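Local atomic coordinates of penicillin binding protein 2X (Streptococcus thermophilus, PDB entry 5U47), a protein that probably cross-links peptidoglycan strands as a transpeptidase of the cell-division machinery, and is the kind of enzyme that beta-lactam antibiotics inactivate by acylation. Residues A[500-506]-A[530-536]; A[134-138]-A[203-207]; A[152-158]-A[171-177]; A[660-664]-A[676-680]. The protein carries 1 engineered substitution. All blocks are in the same frame, centred on the assembly; numbering follows the deposited sequence. Where two conformers were deposited one is given.

Interaction 1: A[500-506]-A[530-536]. Engineered in segment 500-506: T503 (natural residue Ala).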
# COMPACT_ATOMS: atom_id res chain seq x y z
N ASN A 500 7.71 -23.29 -16.02
CA ASN A 500 8.82 -22.58 -15.37
C ASN A 500 9.24 -23.24 -14.07
O ASN A 500 8.43 -23.89 -13.40
CB ASN A 500 8.40 -21.16 -14.96
CG ASN A 500 8.30 -20.21 -16.12
OD1 ASN A 500 7.21 -19.78 -16.49
ND2 ASN A 500 9.43 -19.88 -16.69
N ASP A 501 10.52 -23.05 -13.73
CA ASP A 501 11.02 -23.42 -12.42
C ASP A 501 10.50 -22.30 -11.51
O ASP A 501 10.55 -21.12 -11.87
CB ASP A 501 12.55 -23.43 -12.36
CG ASP A 501 13.16 -24.61 -13.08
OD1 ASP A 501 12.54 -25.69 -13.19
OD2 ASP A 501 14.32 -24.45 -13.52
N VAL A 502 10.02 -22.67 -10.33
CA VAL A 502 9.46 -21.71 -9.41
C VAL A 502 10.21 -21.78 -8.08
O VAL A 502 10.38 -22.85 -7.50
CB VAL A 502 7.96 -21.95 -9.15
CG1 VAL A 502 7.35 -20.76 -8.44
CG2 VAL A 502 7.21 -22.20 -10.47
N THR A 503 10.64 -20.62 -7.63
CA THR A 503 11.37 -20.44 -6.38
C THR A 503 10.33 -20.24 -5.29
O THR A 503 9.59 -19.24 -5.29
CB THR A 503 12.32 -19.24 -6.56
OG1 THR A 503 13.52 -19.71 -7.19
CG2 THR A 503 12.68 -18.53 -5.25
N VAL A 504 10.23 -21.18 -4.35
CA VAL A 504 9.22 -21.08 -3.32
C VAL A 504 9.73 -21.39 -1.92
O VAL A 504 10.73 -22.08 -1.75
CB VAL A 504 8.06 -22.04 -3.63
CG1 VAL A 504 7.45 -21.71 -4.99
CG2 VAL A 504 8.55 -23.49 -3.63
N LYS A 505 9.03 -20.86 -0.92
CA LYS A 505 9.28 -21.20 0.48
C LYS A 505 7.98 -21.03 1.23
O LYS A 505 7.34 -19.99 1.16
CB LYS A 505 10.37 -20.35 1.14
CG LYS A 505 10.69 -20.79 2.58
CD LYS A 505 11.30 -22.20 2.65
CE LYS A 505 11.51 -22.67 4.08
NZ LYS A 505 10.27 -23.20 4.70
N SER A 506 7.61 -22.06 1.97
CA SER A 506 6.41 -22.06 2.74
C SER A 506 6.75 -21.65 4.13
O SER A 506 7.91 -21.71 4.57
CB SER A 506 5.84 -23.49 2.84
OG SER A 506 6.81 -24.37 3.41
N VAL A 530 3.28 -18.42 2.12
CA VAL A 530 4.18 -18.85 1.07
C VAL A 530 4.68 -17.64 0.28
O VAL A 530 3.94 -16.65 0.09
CB VAL A 530 3.49 -19.86 0.11
CG1 VAL A 530 2.35 -19.23 -0.69
CG2 VAL A 530 4.49 -20.48 -0.84
N VAL A 531 5.94 -17.71 -0.14
CA VAL A 531 6.49 -16.73 -1.06
C VAL A 531 6.88 -17.52 -2.29
O VAL A 531 7.36 -18.66 -2.17
CB VAL A 531 7.70 -15.97 -0.51
CG1 VAL A 531 8.86 -16.91 -0.13
CG2 VAL A 531 8.15 -14.93 -1.52
N ALA A 532 6.61 -16.95 -3.47
CA ALA A 532 6.92 -17.57 -4.75
C ALA A 532 7.48 -16.52 -5.70
O ALA A 532 7.04 -15.36 -5.70
CB ALA A 532 5.66 -18.20 -5.33
N MET A 533 8.48 -16.94 -6.48
CA MET A 533 9.15 -16.09 -7.45
C MET A 533 9.29 -16.86 -8.75
O MET A 533 9.72 -18.01 -8.76
CB MET A 533 10.54 -15.65 -6.94
CG MET A 533 10.49 -14.93 -5.60
SD MET A 533 12.12 -14.53 -5.00
CE MET A 533 11.83 -13.97 -3.32
N VAL A 534 8.92 -16.22 -9.84
CA VAL A 534 8.93 -16.88 -11.12
C VAL A 534 9.35 -15.88 -12.20
O VAL A 534 9.03 -14.68 -12.08
CB VAL A 534 7.53 -17.47 -11.43
CG1 VAL A 534 6.50 -16.37 -11.63
CG2 VAL A 534 7.56 -18.39 -12.64
N PRO A 535 10.18 -16.29 -13.17
CA PRO A 535 10.84 -17.60 -13.21
C PRO A 535 11.94 -17.58 -12.16
O PRO A 535 12.33 -16.51 -11.70
CB PRO A 535 11.44 -17.66 -14.62
CG PRO A 535 10.97 -16.46 -15.34
CD PRO A 535 10.44 -15.48 -14.36
N SER A 536 12.45 -18.73 -11.77
CA SER A 536 13.39 -18.81 -10.67
C SER A 536 14.73 -18.11 -10.87
O SER A 536 15.19 -17.37 -10.01
CB SER A 536 13.62 -20.28 -10.29
OG SER A 536 14.58 -20.36 -9.25
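Two antiparallel strands pair at the border of the five-stranded sheet of the transpeptidase domain. Strand 503-510 is outermost in that sheet. V530 faces S506 as a non-hydrogen-bonded pair. V531 pairs with K505: V531 N to K505 O and K505 N to V531 O, both 3.0 Å. K505 opens a KSG sequence, and its ammonium bonds to S354 and to S506 O. This is consistent with the K(T/S)G strand beside the active site of penicillin-binding proteins. A532 lies opposite V504, with V504 CG1 4.0 Å from A532 CB. V530, A532 and V534 pack on helix 558-572. M533 pairs with T503, an engineered residue that is Ala in nature. T503 N reaches M533 O at 3.0 Å, and M533 N reaches T503 O at 2.8 Å. V534 CG2 packs against N500 CB (3.7 Å). A cis peptide precedes P535. S536 N makes a weak bond to D501 O, while S536 OG lies 2.4 Å from T503 OG1, a very short hydrogen bond.

Interaction 2: A[134-138]-A[203-207]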
# COMPACT_ATOMS: atom_id res chain seq x y z
N MET A 134 -36.89 27.84 -8.99
CA MET A 134 -36.43 26.44 -8.83
C MET A 134 -34.92 26.46 -8.90
O MET A 134 -34.35 27.21 -9.69
CB MET A 134 -37.03 25.54 -9.92
CG MET A 134 -38.55 25.57 -9.98
SD MET A 134 -39.37 25.07 -8.44
CE MET A 134 -38.85 23.36 -8.31
N ALA A 135 -34.27 25.65 -8.07
CA ALA A 135 -32.81 25.65 -8.03
C ALA A 135 -32.26 24.28 -7.70
O ALA A 135 -32.99 23.42 -7.19
CB ALA A 135 -32.31 26.70 -7.04
N PHE A 136 -30.98 24.08 -7.98
CA PHE A 136 -30.33 22.79 -7.74
C PHE A 136 -29.02 22.95 -6.99
O PHE A 136 -28.22 23.83 -7.33
CB PHE A 136 -30.09 22.09 -9.07
CG PHE A 136 -31.34 21.76 -9.83
CD1 PHE A 136 -32.00 20.56 -9.63
CD2 PHE A 136 -31.87 22.66 -10.75
CE1 PHE A 136 -33.16 20.25 -10.33
CE2 PHE A 136 -33.03 22.36 -11.45
CZ PHE A 136 -33.67 21.15 -11.25
N GLU A 137 -28.81 22.12 -5.96
CA GLU A 137 -27.56 22.13 -5.19
C GLU A 137 -26.84 20.81 -5.49
O GLU A 137 -27.44 19.72 -5.44
CB GLU A 137 -27.79 22.30 -3.68
CG GLU A 137 -26.53 22.44 -2.79
CD GLU A 137 -25.75 23.77 -2.95
OE1 GLU A 137 -26.21 24.67 -3.68
OE2 GLU A 137 -24.66 23.92 -2.31
N ALA A 138 -25.56 20.93 -5.83
CA ALA A 138 -24.72 19.79 -6.13
C ALA A 138 -24.31 19.07 -4.86
O ALA A 138 -24.01 19.70 -3.84
CB ALA A 138 -23.47 20.24 -6.88
N LEU A 203 -30.08 27.27 -0.62
CA LEU A 203 -29.33 26.38 -1.50
C LEU A 203 -29.67 26.56 -2.98
O LEU A 203 -30.81 26.92 -3.35
CB LEU A 203 -29.49 24.93 -1.05
CG LEU A 203 -28.97 24.63 0.36
CD1 LEU A 203 -29.37 23.24 0.81
CD2 LEU A 203 -27.45 24.81 0.46
N GLY A 204 -28.66 26.33 -3.83
CA GLY A 204 -28.79 26.44 -5.28
C GLY A 204 -28.70 27.84 -5.87
O GLY A 204 -28.72 27.98 -7.09
N THR A 205 -28.54 28.85 -5.02
CA THR A 205 -28.50 30.26 -5.43
C THR A 205 -27.11 30.86 -5.64
O THR A 205 -27.01 32.00 -6.08
CB THR A 205 -29.19 31.13 -4.36
OG1 THR A 205 -28.52 30.95 -3.09
CG2 THR A 205 -30.64 30.77 -4.24
N GLU A 206 -26.08 30.10 -5.27
CA GLU A 206 -24.65 30.51 -5.36
C GLU A 206 -24.19 31.30 -6.54
O GLU A 206 -24.62 31.09 -7.67
CB GLU A 206 -23.70 29.28 -5.42
CG GLU A 206 -23.91 28.22 -4.40
CD GLU A 206 -25.07 27.32 -4.74
OE1 GLU A 206 -24.88 26.37 -5.53
OE2 GLU A 206 -26.17 27.55 -4.20
N THR A 207 -23.23 32.17 -6.24
CA THR A 207 -22.49 32.90 -7.24
C THR A 207 -21.06 32.59 -6.84
O THR A 207 -20.61 32.98 -5.77
CB THR A 207 -22.72 34.43 -7.17
OG1 THR A 207 -24.07 34.73 -7.52
CG2 THR A 207 -21.77 35.15 -8.14
O HOH W 1 -25.95 25.44 -7.58
O HOH W 2 -29.63 25.91 -9.50
O HOH W 3 -24.36 23.49 -6.27
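E137 gives the most surface to this contact, followed by G204 and L203. Strand 134-143 hydrogen-bonds to strand 42-55 through A135 and E137. The irregular segment 203-207 covers the other edge, where F136 and A138 present their backbone polar groups. E137 bends its carboxylate over the loop: OE1 accepts a hydrogen bond from G204 N (3.0 Å), and OE2 is held by Y193. The same side chain packs on L203, with E137 CD 3.9 Å from L203 CD2. G204 CA is 3.4 Å from F136 O. Its phi is positive, and a CB would clash with A135 CB, so glycine fits well here. Water 1 joins F136 O to E206 OE1, and water 3 joins A138 N to E206 OE1. Water 2 accepts from F136 N and donates weakly to G204 O. E137 OE1 and E206 OE1, both acceptors, are only 2.8 Å apart. Donors lie close by, G204 N for E137 and ordered water for E206, consistent with a polar, hydrated surface contact.

Interaction 3: A[152-158]-A[171-177]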
# COMPACT_ATOMS: atom_id res chain seq x y z
N GLU A 152 -9.51 -2.54 1.06
CA GLU A 152 -8.72 -2.02 2.17
C GLU A 152 -7.55 -1.14 1.68
O GLU A 152 -7.23 -0.14 2.30
CB GLU A 152 -8.24 -3.16 3.10
CG GLU A 152 -9.37 -3.75 3.94
CD GLU A 152 -10.34 -4.67 3.20
OE1 GLU A 152 -10.13 -5.06 1.99
OE2 GLU A 152 -11.35 -5.01 3.85
N PHE A 153 -6.94 -1.51 0.56
CA PHE A 153 -5.86 -0.69 0.00
C PHE A 153 -6.35 0.73 -0.40
O PHE A 153 -5.74 1.75 -0.02
CB PHE A 153 -5.25 -1.41 -1.18
CG PHE A 153 -4.33 -0.56 -2.00
CD1 PHE A 153 -3.03 -0.31 -1.59
CD2 PHE A 153 -4.77 -0.02 -3.21
CE1 PHE A 153 -2.18 0.47 -2.37
CE2 PHE A 153 -3.92 0.75 -4.00
CZ PHE A 153 -2.63 0.99 -3.57
N LEU A 154 -7.46 0.78 -1.14
CA LEU A 154 -8.01 2.05 -1.61
C LEU A 154 -8.52 2.92 -0.48
O LEU A 154 -8.31 4.12 -0.47
CB LEU A 154 -9.15 1.82 -2.61
CG LEU A 154 -8.78 1.19 -3.94
CD1 LEU A 154 -10.04 0.87 -4.73
CD2 LEU A 154 -7.86 2.11 -4.72
N GLY A 155 -9.20 2.31 0.48
CA GLY A 155 -9.81 3.07 1.54
C GLY A 155 -11.04 3.81 1.03
O GLY A 155 -11.53 3.56 -0.08
N ARG A 156 -11.52 4.73 1.86
CA ARG A 156 -12.74 5.51 1.58
C ARG A 156 -12.55 7.00 1.82
O ARG A 156 -11.83 7.40 2.74
CB ARG A 156 -13.87 5.05 2.52
CG ARG A 156 -14.51 3.70 2.17
CD ARG A 156 -15.48 3.79 1.00
NE ARG A 156 -16.63 4.65 1.36
CZ ARG A 156 -17.75 4.79 0.64
NH1 ARG A 156 -17.94 4.13 -0.49
NH2 ARG A 156 -18.70 5.61 1.09
N ALA A 157 -13.18 7.80 0.96
CA ALA A 157 -13.30 9.25 1.12
C ALA A 157 -14.81 9.43 1.37
O ALA A 157 -15.63 8.82 0.67
CB ALA A 157 -12.86 9.98 -0.12
N GLU A 158 -15.16 10.20 2.38
CA GLU A 158 -16.56 10.37 2.78
C GLU A 158 -16.91 11.85 2.82
O GLU A 158 -16.04 12.67 3.04
CB GLU A 158 -16.76 9.79 4.19
CG GLU A 158 -16.35 8.33 4.40
CD GLU A 158 -17.24 7.34 3.67
OE1 GLU A 158 -18.27 7.76 3.08
OE2 GLU A 158 -16.91 6.13 3.67
N ILE A 171 -13.49 13.89 2.23
CA ILE A 171 -12.24 13.74 2.98
C ILE A 171 -11.88 12.27 3.14
O ILE A 171 -12.70 11.47 3.62
CB ILE A 171 -12.33 14.38 4.38
CG1 ILE A 171 -12.70 15.86 4.24
CG2 ILE A 171 -11.02 14.19 5.16
CD1 ILE A 171 -12.79 16.61 5.54
N GLY A 172 -10.66 11.92 2.74
CA GLY A 172 -10.17 10.55 2.86
C GLY A 172 -10.11 10.13 4.32
O GLY A 172 -9.50 10.83 5.13
N GLN A 173 -10.76 9.02 4.64
CA GLN A 173 -10.85 8.50 6.02
C GLN A 173 -9.94 7.30 6.29
O GLN A 173 -9.50 7.10 7.41
CB GLN A 173 -12.29 8.07 6.33
CG GLN A 173 -13.32 9.17 6.14
CD GLN A 173 -13.11 10.33 7.09
OE1 GLN A 173 -12.88 10.13 8.27
NE2 GLN A 173 -13.22 11.54 6.57
N THR A 174 -9.70 6.50 5.27
CA THR A 174 -8.89 5.30 5.40
C THR A 174 -8.08 5.03 4.17
O THR A 174 -8.35 5.60 3.09
CB THR A 174 -9.79 4.06 5.58
OG1 THR A 174 -10.73 4.00 4.49
CG2 THR A 174 -10.53 4.12 6.91
N GLY A 175 -7.11 4.14 4.33
CA GLY A 175 -6.29 3.65 3.22
C GLY A 175 -5.62 4.70 2.37
O GLY A 175 -5.15 5.74 2.89
N LEU A 176 -5.57 4.45 1.06
CA LEU A 176 -4.92 5.37 0.12
C LEU A 176 -5.63 6.72 0.03
O LEU A 176 -4.97 7.75 -0.14
CB LEU A 176 -4.79 4.72 -1.25
CG LEU A 176 -4.06 5.55 -2.30
CD1 LEU A 176 -3.54 4.68 -3.44
CD2 LEU A 176 -4.95 6.67 -2.81
N GLU A 177 -6.96 6.71 0.13
CA GLU A 177 -7.75 7.95 0.14
C GLU A 177 -7.28 8.88 1.25
O GLU A 177 -7.08 10.10 1.01
CB GLU A 177 -9.24 7.63 0.34
CG GLU A 177 -9.90 6.98 -0.87
CD GLU A 177 -10.35 7.97 -1.95
OE1 GLU A 177 -9.84 9.11 -2.05
OE2 GLU A 177 -11.26 7.59 -2.72
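E152 begins the first segment near the end of helix 151-154, its carboxylate turned to Y280 and T266. F153 O accepts a hydrogen bond from L176 N (2.9 Å), and the F153 ring meets L176, with CZ 3.8 Å from L176 CD1. L154 O accepts from E177 N (3.0 Å). G155 then ends the helix with a positive phi. It lies against G175, CA to CA 3.9 Å, and G155 CA makes a CA-H...O contact with T174 O at 3.3 Å. A CB on either glycine would clash across the contact. R156 N donates to T174 OG1 (2.8 Å). R156 O receives Q173 N (2.7 Å) and, weakly, T174 N. The guanidinium salt-bridges E158 in its own segment, NE to OE2 2.8 Å, and also bonds S269 O. A157 and G172 form a non-hydrogen-bonded pair of the beta hairpin 157-161/168-172. E177 OE1 lies 3.7 Å from A157 CB, and the E177 carboxylate forms salt bridges with R142 and R32. E158 closes a hydrogen-bonded pair with I171: E158 N to I171 O 3.0 Å, and I171 N to E158 O 2.9 Å. E158 CG packs on Q173 CG (3.6 Å). Carbonyls at the end of one helix thus meet amides at the start of the next, so backbone groups that each helix leaves without an internal partner satisfy one another at the hairpin base.

Interaction 4: A[660-664]-A[676-680]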
# COMPACT_ATOMS: atom_id res chain seq x y z
N LYS A 660 26.64 9.93 -6.28
CA LYS A 660 27.91 10.52 -5.85
C LYS A 660 27.66 11.84 -5.10
O LYS A 660 28.29 12.11 -4.09
CB LYS A 660 28.84 10.76 -7.04
CG LYS A 660 30.21 11.25 -6.61
CD LYS A 660 31.18 11.40 -7.77
CE LYS A 660 32.54 11.85 -7.26
NZ LYS A 660 33.60 11.77 -8.31
N LYS A 661 26.71 12.63 -5.59
CA LYS A 661 26.34 13.89 -4.91
C LYS A 661 25.99 13.63 -3.45
O LYS A 661 26.42 14.37 -2.56
CB LYS A 661 25.13 14.54 -5.62
CG LYS A 661 24.63 15.85 -5.02
CD LYS A 661 23.40 16.33 -5.79
CE LYS A 661 22.85 17.67 -5.29
NZ LYS A 661 22.35 17.61 -3.89
N ASN A 662 25.22 12.59 -3.20
CA ASN A 662 24.85 12.24 -1.83
C ASN A 662 26.01 11.69 -0.99
O ASN A 662 26.13 12.02 0.18
CB ASN A 662 23.60 11.38 -1.82
CG ASN A 662 22.37 12.19 -2.20
OD1 ASN A 662 22.35 13.41 -2.01
ND2 ASN A 662 21.34 11.52 -2.75
N VAL A 663 26.89 10.90 -1.60
CA VAL A 663 28.08 10.44 -0.90
C VAL A 663 28.90 11.67 -0.49
O VAL A 663 29.37 11.73 0.63
CB VAL A 663 28.94 9.49 -1.76
CG1 VAL A 663 30.21 9.13 -1.02
CG2 VAL A 663 28.17 8.22 -2.10
N GLU A 664 29.06 12.63 -1.41
CA GLU A 664 29.83 13.87 -1.13
C GLU A 664 29.20 14.71 -0.02
O GLU A 664 29.91 15.26 0.83
CB GLU A 664 29.96 14.75 -2.38
CG GLU A 664 30.83 14.17 -3.49
CD GLU A 664 31.02 15.13 -4.67
OE1 GLU A 664 30.91 14.68 -5.84
OE2 GLU A 664 31.26 16.34 -4.44
N TYR A 676 37.21 7.83 -4.57
CA TYR A 676 36.29 7.22 -5.54
C TYR A 676 36.97 6.35 -6.57
O TYR A 676 38.07 6.65 -7.02
CB TYR A 676 35.47 8.29 -6.29
CG TYR A 676 34.58 9.09 -5.38
CD1 TYR A 676 33.33 8.60 -4.97
CD2 TYR A 676 34.99 10.34 -4.91
CE1 TYR A 676 32.52 9.34 -4.13
CE2 TYR A 676 34.19 11.08 -4.06
CZ TYR A 676 32.95 10.59 -3.68
OH TYR A 676 32.17 11.32 -2.82
N LYS A 677 36.30 5.26 -6.92
CA LYS A 677 36.68 4.40 -8.02
C LYS A 677 35.47 4.41 -8.96
O LYS A 677 34.38 4.05 -8.53
CB LYS A 677 36.92 2.96 -7.59
CG LYS A 677 38.14 2.69 -6.73
CD LYS A 677 38.19 1.23 -6.32
CE LYS A 677 38.33 0.28 -7.50
NZ LYS A 677 38.44 -1.13 -7.03
N GLY A 678 35.64 4.85 -10.19
CA GLY A 678 34.53 4.85 -11.16
C GLY A 678 34.13 6.24 -11.60
O GLY A 678 34.54 7.23 -10.99
N GLY A 679 33.30 6.29 -12.65
CA GLY A 679 32.84 7.55 -13.24
C GLY A 679 31.88 8.29 -12.34
O GLY A 679 31.07 7.67 -11.65
N LYS A 680 31.96 9.62 -12.37
CA LYS A 680 31.13 10.51 -11.54
C LYS A 680 29.61 10.34 -11.68
O LYS A 680 28.86 10.58 -10.74
CB LYS A 680 31.53 11.98 -11.80
CG LYS A 680 30.64 13.01 -11.12
CD LYS A 680 31.31 14.37 -10.95
CE LYS A 680 32.37 14.36 -9.86
NZ LYS A 680 32.95 15.71 -9.63
O HOH W 4 33.97 9.72 -9.91
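Segment 660-664 is the first turn of helix 660-670, marked by the hydrogen bond from E664 N to K660 O at 2.8 Å. Segment 676-680 is the end of strand 673-677 and the glycine-containing turn after it. The backbones stay apart: the nearest CA atoms, K660 and K680, are 6.5 Å from each other. Side chains bridge the gap. K660 is fully extended and lies over one face of the Y676 ring. K660 CE is 3.6 Å from the ring centroid, a CH-pi contact. K660 NZ is 4.3 Å from the same centroid, a cation-pi interaction. Water 4 accepts from K660 NZ (2.6 Å) and donates to G678 O (2.8 Å), tying the lysine to the turn. The tip of Y676 reaches the helix, where its OH is 3.4 Å from V663 CG1 and 3.2 Å from E664 CG. K680 is poorly ordered. Its NZ is 4.4 Å from E664 OE1, too far for a salt bridge, and 4.2 Å from K660 NZ. L705 of strand 700-706 touches both K660 and Y676. This packing of a helix on a three-stranded sheet is characteristic of a PASTA domain, here the one nearest the C terminus.

From the N terminus, interaction 2 opens first, on strand 134-143. Interaction 3 lies wholly within the loop that interaction 2 closes at 203-207. It closes the short hairpin 157-161/168-172 and joins the helices at its base. These two contacts both belong to the dimerisation domain, with nearest atoms about 13 Å apart. Interaction 1 comes next in series and ties neighbouring strands of the transpeptidase sheet, across a connection of 23 residues. Its centre is 59 Å from that of interaction 2, on the opposite side of the chain's centre. Interaction 4 follows last and closes the short helix-to-strand connection of a PASTA domain. No two contacts cross or touch.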